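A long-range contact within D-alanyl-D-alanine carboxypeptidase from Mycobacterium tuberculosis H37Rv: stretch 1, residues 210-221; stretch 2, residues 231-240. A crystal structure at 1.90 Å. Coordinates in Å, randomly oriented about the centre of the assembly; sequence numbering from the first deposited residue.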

ATOM      1  N   GLY A 210      -4.928   3.803   3.105  1.00 18.99           N
ATOM      2  CA  GLY A 210      -5.663   4.597   2.136  1.00 22.81           C
ATOM      3  C   GLY A 210      -7.064   4.952   2.587  1.00 19.38           C
ATOM      4  O   GLY A 210      -7.665   4.250   3.405  1.00 20.30           O
ATOM      5  N   TYR A 211      -7.594   6.046   2.054  1.00 20.71           N
ATOM      6  CA  TYR A 211      -8.995   6.372   2.267  1.00 23.58           C
ATOM      7  C   TYR A 211      -9.532   7.188   1.109  1.00 24.10           C
ATOM      8  O   TYR A 211      -8.865   8.094   0.620  1.00 23.60           O
ATOM      9  CB  TYR A 211      -9.217   7.160   3.572  1.00 23.17           C
ATOM     10  CG  TYR A 211     -10.676   7.552   3.757  1.00 24.69           C
ATOM     11  CD1 TYR A 211     -11.576   6.681   4.354  1.00 24.56           C
ATOM     12  CD2 TYR A 211     -11.160   8.771   3.295  1.00 29.83           C
ATOM     13  CE1 TYR A 211     -12.906   7.014   4.504  1.00 28.69           C
ATOM     14  CE2 TYR A 211     -12.492   9.113   3.439  1.00 29.80           C
ATOM     15  CZ  TYR A 211     -13.359   8.229   4.047  1.00 32.70           C
ATOM     16  OH  TYR A 211     -14.684   8.559   4.198  1.00 38.56           O
ATOM     17  N   THR A 212     -10.741   6.849   0.676  1.00 23.37           N
ATOM     18  CA  THR A 212     -11.570   7.740  -0.126  1.00 24.94           C
ATOM     19  C   THR A 212     -12.994   7.457   0.305  1.00 25.79           C
ATOM     20  O   THR A 212     -13.248   6.482   1.009  1.00 25.02           O
ATOM     21  CB  THR A 212     -11.473   7.492  -1.653  1.00 32.21           C
ATOM     22  OG1 THR A 212     -12.021   6.207  -1.961  1.00 23.69           O
ATOM     23  CG2 THR A 212     -10.029   7.587  -2.169  1.00 27.40           C
ATOM     24  N   ASN A 213     -13.925   8.295  -0.124  1.00 27.56           N
ATOM     25  CA  ASN A 213     -15.325   8.080   0.204  1.00 35.76           C
ATOM     26  C   ASN A 213     -15.820   6.750  -0.377  1.00 27.67           C
ATOM     27  O   ASN A 213     -16.549   6.008   0.277  1.00 30.97           O
ATOM     28  CB  ASN A 213     -16.175   9.249  -0.297  1.00 43.03           C
ATOM     29  CG  ASN A 213     -17.523   9.317   0.384  1.00 59.20           C
ATOM     30  OD1 ASN A 213     -17.621   9.168   1.604  1.00 65.50           O
ATOM     31  ND2 ASN A 213     -18.576   9.530  -0.401  1.00 65.08           N
ATOM     32  N   ALA A 214     -15.401   6.442  -1.600  1.00 31.77           N
ATOM     33  CA  ALA A 214     -15.818   5.205  -2.264  1.00 35.19           C
ATOM     34  C   ALA A 214     -15.104   3.957  -1.728  1.00 28.63           C
ATOM     35  O   ALA A 214     -15.700   2.881  -1.661  1.00 26.58           O
ATOM     36  CB  ALA A 214     -15.629   5.321  -3.776  1.00 34.61           C
ATOM     37  N   ALA A 215     -13.830   4.095  -1.361  1.00 23.20           N
ATOM     38  CA  ALA A 215     -13.047   2.965  -0.865  1.00 21.56           C
ATOM     39  C   ALA A 215     -13.267   2.693   0.612  1.00 24.46           C
ATOM     40  O   ALA A 215     -13.014   1.578   1.088  1.00 24.92           O
ATOM     41  CB  ALA A 215     -11.561   3.202  -1.111  1.00 20.56           C
ATOM     42  N   ARG A 216     -13.710   3.717   1.335  1.00 22.81           N
ATOM     43  CA  ARG A 216     -13.608   3.731   2.793  1.00 26.13           C
ATOM     44  C   ARG A 216     -12.139   3.490   3.182  1.00 25.61           C
ATOM     45  O   ARG A 216     -11.237   3.912   2.452  1.00 24.06           O
ATOM     46  CB  ARG A 216     -14.587   2.732   3.426  1.00 27.76           C
ATOM     47  CG  ARG A 216     -16.039   3.083   3.096  1.00 27.81           C
ATOM     48  CD  ARG A 216     -17.044   2.071   3.604  1.00 32.87           C
ATOM     49  NE  ARG A 216     -18.389   2.488   3.219  1.00 35.83           N
ATOM     50  CZ  ARG A 216     -19.514   1.919   3.639  1.00 41.17           C
ATOM     51  NH1 ARG A 216     -19.469   0.887   4.470  1.00 38.57           N
ATOM     52  NH2 ARG A 216     -20.683   2.391   3.222  1.00 41.66           N
ATOM     53  N   LYS A 217     -11.875   2.830   4.305  1.00 20.99           N
ATOM     54  CA  LYS A 217     -10.474   2.673   4.732  1.00 21.75           C
ATOM     55  C   LYS A 217      -9.840   1.436   4.142  1.00 19.08           C
ATOM     56  O   LYS A 217     -10.446   0.364   4.145  1.00 18.62           O
ATOM     57  CB  LYS A 217     -10.356   2.614   6.260  1.00 23.05           C
ATOM     58  CG  LYS A 217     -10.990   3.789   6.989  1.00 26.05           C
ATOM     59  CD  LYS A 217     -10.543   3.838   8.444  1.00 32.26           C
ATOM     60  CE  LYS A 217      -9.036   4.013   8.502  1.00 37.30           C
ATOM     61  NZ  LYS A 217      -8.542   4.369   9.841  1.00 47.05           N
ATOM     62  N   THR A 218      -8.616   1.574   3.634  1.00 19.62           N
ATOM     63  CA  THR A 218      -7.874   0.412   3.152  1.00 16.17           C
ATOM     64  C   THR A 218      -6.484   0.354   3.792  1.00 15.50           C
ATOM     65  O   THR A 218      -5.952   1.363   4.254  1.00 17.80           O
ATOM     66  CB  THR A 218      -7.733   0.412   1.615  1.00 20.64           C
ATOM     67  OG1 THR A 218      -7.049   1.603   1.203  1.00 16.97           O
ATOM     68  CG2 THR A 218      -9.103   0.356   0.932  1.00 22.49           C
ATOM     69  N   PHE A 219      -5.889  -0.828   3.794  1.00 15.25           N
ATOM     70  CA  PHE A 219      -4.551  -0.989   4.323  1.00 15.82           C
ATOM     71  C   PHE A 219      -3.963  -2.280   3.805  1.00 17.30           C
ATOM     72  O   PHE A 219      -4.671  -3.282   3.649  1.00 17.99           O
ATOM     73  CB  PHE A 219      -4.561  -1.006   5.859  1.00 21.14           C
ATOM     74  CG  PHE A 219      -3.209  -1.286   6.469  1.00 19.12           C
ATOM     75  CD1 PHE A 219      -2.266  -0.275   6.585  1.00 21.13           C
ATOM     76  CD2 PHE A 219      -2.883  -2.556   6.922  1.00 17.60           C
ATOM     77  CE1 PHE A 219      -1.017  -0.523   7.142  1.00 21.83           C
ATOM     78  CE2 PHE A 219      -1.637  -2.818   7.474  1.00 19.92           C
ATOM     79  CZ  PHE A 219      -0.702  -1.799   7.585  1.00 21.26           C
ATOM     80  N   VAL A 220      -2.669  -2.240   3.528  1.00 16.05           N
ATOM     81  CA  VAL A 220      -1.903  -3.436   3.222  1.00 14.50           C
ATOM     82  C   VAL A 220      -0.569  -3.283   3.940  1.00 12.07           C
ATOM     83  O   VAL A 220      -0.034  -2.187   4.036  1.00 16.72           O
ATOM     84  CB  VAL A 220      -1.707  -3.635   1.693  1.00 16.18           C
ATOM     85  CG1 VAL A 220      -0.918  -2.464   1.067  1.00 14.37           C
ATOM     86  CG2 VAL A 220      -1.018  -4.957   1.419  1.00 14.27           C
ATOM     87  N   GLY A 221      -0.039  -4.369   4.482  1.00 12.67           N
ATOM     88  CA  GLY A 221       1.236  -4.257   5.171  1.00 15.24           C
ATOM     89  C   GLY A 221       1.798  -5.581   5.633  1.00 16.86           C
ATOM     90  O   GLY A 221       1.170  -6.629   5.462  1.00 17.44           O
TER
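Stretch 2 (231-240) VIAMMYGLVK

Stretch 2 runs antiparallel alongside strand 218-221, its own strand 231-235 lying 4.6 Å from it at closest approach, with 176° between the two N-to-C directions. Extended backbone conformations let the edges pair directly. Phe 219 and Met 234 exchange two hydrogen bonds, Phe 219 N to Met 234 O at 2.9 Å and Met 234 N to Phe 219 O at 2.8 Å; Gly 221 and Ile 232 do the same, Gly 221 N to Ile 232 O at 3.0 Å and Ile 232 N to Gly 221 O at 2.9 Å. Between them Val 220 faces Ala 233 as a non-hydrogen-bonded pair, CA to CA 4.1 Å.

The ladder resumes at Lys 217 and Gly 237 after a register shift of one, a beta bulge. Lys 217 N donates to Gly 237 O at 2.9 Å, while the return bond from Gly 237 N to Lys 217 O is weak at 3.3 Å. Here stretch 2 turns a corner at Tyr 236, whose phi/psi of 56/51 is left-handed, and Tyr 236 CA approaches Ala 215 O at 3.4 Å in a CA-H...O contact.

Phe 219, Met 234 and Ile 232 project from one face of the sheet. Phe 219 is t (chi2 80°), which places its ring edge against Ile 232, CE2 to CD1 4.1 Å; Ile 232, p then t, extends CD1 to that edge. The selenomethionine Met 234 (m, t, p) brings SE within 4.4 Å of Phe 219 CD2. Gly 221 leaves room for this ring: an ideal CB there would lie 2.6 Å from Phe 219 CZ. On the other face, Val 220 (p) packs CG2 against Ala 233 CB at 4.1 Å.

The corner is covered by Arg 216, whose CB points toward stretch 2. With chi1 m and chi2 and chi3 both t, the chain is extended and its guanidinium lies flat on Tyr 236, centres 4.5 Å apart and planes at 4°. Tyr 236 has CA-to-CB directed away overall, but chi1 t (-155°) brings its ring back beneath the arginine; Arg 216 CD sits 3.9 Å from the ring centroid, over the face. Leu 238 (m, t) lies over the opposite face of the guanidinium, and its CG is 3.7 Å from Arg 216 CD. A water accepts from Arg 216 NH1 at 2.5 Å and donates to Tyr 236 O at 2.9 Å, tying the stacked side chain to the backbone. Leu 238 CD2 also meets the edge of the Tyr 211 ring, 4.2 Å from CE1.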

ATOM      1  N   VAL A 231       1.796 -11.052   5.735  1.00 13.98           N
ATOM      2  CA  VAL A 231       1.322  -9.898   5.009  1.00 12.60           C
ATOM      3  C   VAL A 231      -0.200  -9.888   5.118  1.00 15.80           C
ATOM      4  O   VAL A 231      -0.847 -10.937   5.024  1.00 17.42           O
ATOM      5  CB  VAL A 231       1.821  -9.913   3.547  1.00 11.35           C
ATOM      6  CG1 VAL A 231       1.399 -11.191   2.835  1.00 14.85           C
ATOM      7  CG2 VAL A 231       1.334  -8.685   2.786  1.00 13.94           C
ATOM      8  N   ILE A 232      -0.771  -8.718   5.368  1.00 11.18           N
ATOM      9  CA  ILE A 232      -2.222  -8.633   5.490  1.00 13.27           C
ATOM     10  C   ILE A 232      -2.728  -7.503   4.632  1.00 16.87           C
ATOM     11  O   ILE A 232      -1.972  -6.600   4.265  1.00 14.56           O
ATOM     12  CB  ILE A 232      -2.679  -8.373   6.940  1.00 14.83           C
ATOM     13  CG1 ILE A 232      -2.226  -6.986   7.399  1.00 18.57           C
ATOM     14  CG2 ILE A 232      -2.178  -9.467   7.875  1.00 17.37           C
ATOM     15  CD1 ILE A 232      -2.781  -6.569   8.769  1.00 23.30           C
ATOM     16  N   ALA A 233      -4.011  -7.571   4.298  1.00 12.86           N
ATOM     17  CA  ALA A 233      -4.691  -6.451   3.660  1.00 15.27           C
ATOM     18  C   ALA A 233      -6.088  -6.358   4.236  1.00 15.00           C
ATOM     19  O   ALA A 233      -6.667  -7.363   4.647  1.00 16.31           O
ATOM     20  CB  ALA A 233      -4.729  -6.616   2.144  1.00 12.26           C
HETATM   21  N   MSE A 234      -6.612  -5.144   4.296  1.00 13.25           N
HETATM   22  CA  MSE A 234      -7.920  -4.890   4.862  1.00 15.46           C
HETATM   23  C   MSE A 234      -8.581  -3.845   3.977  1.00 17.51           C
HETATM   24  O   MSE A 234      -7.948  -2.859   3.615  1.00 14.74           O
HETATM   25  CB  MSE A 234      -7.763  -4.359   6.288  1.00 16.88           C
HETATM   26  CG  MSE A 234      -7.197  -5.379   7.255  1.00 21.40           C
HETATM   27 SE   MSE A 234      -6.333  -4.555   8.811  0.79 29.42          SE
HETATM   28  CE  MSE A 234      -7.759  -3.346   9.356  1.00 29.59           C
HETATM   29  N   MSE A 235      -9.833  -4.068   3.593  1.00 16.81           N
HETATM   30  CA  MSE A 235     -10.504  -3.129   2.702  1.00 16.13           C
HETATM   31  C   MSE A 235     -11.891  -2.747   3.185  1.00 18.36           C
HETATM   32  O   MSE A 235     -12.513  -3.463   3.983  1.00 21.50           O
HETATM   33  CB  MSE A 235     -10.634  -3.705   1.285  1.00 18.93           C
HETATM   34  CG  MSE A 235      -9.375  -4.286   0.679  1.00 15.08           C
HETATM   35 SE   MSE A 235      -9.678  -4.628  -1.237  0.76 22.70          SE
HETATM   36  CE  MSE A 235      -9.453  -2.799  -1.914  1.00 17.06           C
ATOM     37  N   TYR A 236     -12.367  -1.614   2.675  1.00 22.55           N
ATOM     38  CA  TYR A 236     -13.764  -1.217   2.797  1.00 24.15           C
ATOM     39  C   TYR A 236     -14.266  -1.157   4.238  1.00 27.44           C
ATOM     40  O   TYR A 236     -15.319  -1.713   4.563  1.00 24.53           O
ATOM     41  CB  TYR A 236     -14.645  -2.152   1.966  1.00 22.63           C
ATOM     42  CG  TYR A 236     -15.934  -1.514   1.544  1.00 23.35           C
ATOM     43  CD1 TYR A 236     -15.930  -0.391   0.732  1.00 24.18           C
ATOM     44  CD2 TYR A 236     -17.151  -2.026   1.955  1.00 27.48           C
ATOM     45  CE1 TYR A 236     -17.114   0.207   0.336  1.00 29.79           C
ATOM     46  CE2 TYR A 236     -18.339  -1.440   1.568  1.00 33.47           C
ATOM     47  CZ  TYR A 236     -18.315  -0.321   0.758  1.00 36.57           C
ATOM     48  OH  TYR A 236     -19.493   0.275   0.366  1.00 37.31           O
ATOM     49  N   GLY A 237     -13.526  -0.467   5.098  1.00 24.74           N
ATOM     50  CA  GLY A 237     -13.874  -0.430   6.505  1.00 22.20           C
ATOM     51  C   GLY A 237     -14.078   0.959   7.055  1.00 26.14           C
ATOM     52  O   GLY A 237     -13.513   1.928   6.544  1.00 27.32           O
ATOM     53  N   LEU A 238     -14.905   1.058   8.093  1.00 26.57           N
ATOM     54  CA  LEU A 238     -15.093   2.307   8.804  1.00 34.46           C
ATOM     55  C   LEU A 238     -15.014   2.051  10.305  1.00 33.18           C
ATOM     56  O   LEU A 238     -15.642   1.121  10.815  1.00 36.90           O
ATOM     57  CB  LEU A 238     -16.438   2.940   8.443  1.00 40.63           C
ATOM     58  CG  LEU A 238     -16.571   3.452   7.008  1.00 43.50           C
ATOM     59  CD1 LEU A 238     -17.978   3.960   6.739  1.00 45.50           C
ATOM     60  CD2 LEU A 238     -15.540   4.533   6.717  1.00 43.92           C
ATOM     61  N   VAL A 239     -14.240   2.876  11.003  1.00 34.98           N
ATOM     62  CA  VAL A 239     -14.091   2.747  12.450  1.00 37.36           C
ATOM     63  C   VAL A 239     -15.274   3.362  13.193  1.00 42.78           C
ATOM     64  O   VAL A 239     -15.644   4.512  12.953  1.00 47.46           O
ATOM     65  CB  VAL A 239     -12.784   3.393  12.946  1.00 38.35           C
ATOM     66  CG1 VAL A 239     -12.660   3.250  14.461  1.00 41.90           C
ATOM     67  CG2 VAL A 239     -11.595   2.766  12.254  1.00 32.57           C
ATOM     68  N   LYS A 240     -15.873   2.589  14.090  1.00 47.10           N
ATOM     69  CA  LYS A 240     -16.972   3.089  14.912  1.00 48.18           C
ATOM     70  C   LYS A 240     -16.436   3.611  16.244  1.00 47.24           C
ATOM     71  O   LYS A 240     -15.407   3.133  16.731  1.00 43.71           O
ATOM     72  CB  LYS A 240     -17.998   1.977  15.138  1.00 50.29           C
ATOM     73  CG  LYS A 240     -18.478   1.350  13.834  1.00 54.28           C
ATOM     74  CD  LYS A 240     -19.184   0.021  14.056  1.00 60.39           C
ATOM     75  CE  LYS A 240     -19.369  -0.738  12.737  1.00 64.35           C
ATOM     76  NZ  LYS A 240     -18.079  -1.271  12.169  1.00 62.78           N
TER
HETATM   77  O   HOH W   1     -17.762  -0.479   5.576  1.00 37.54           O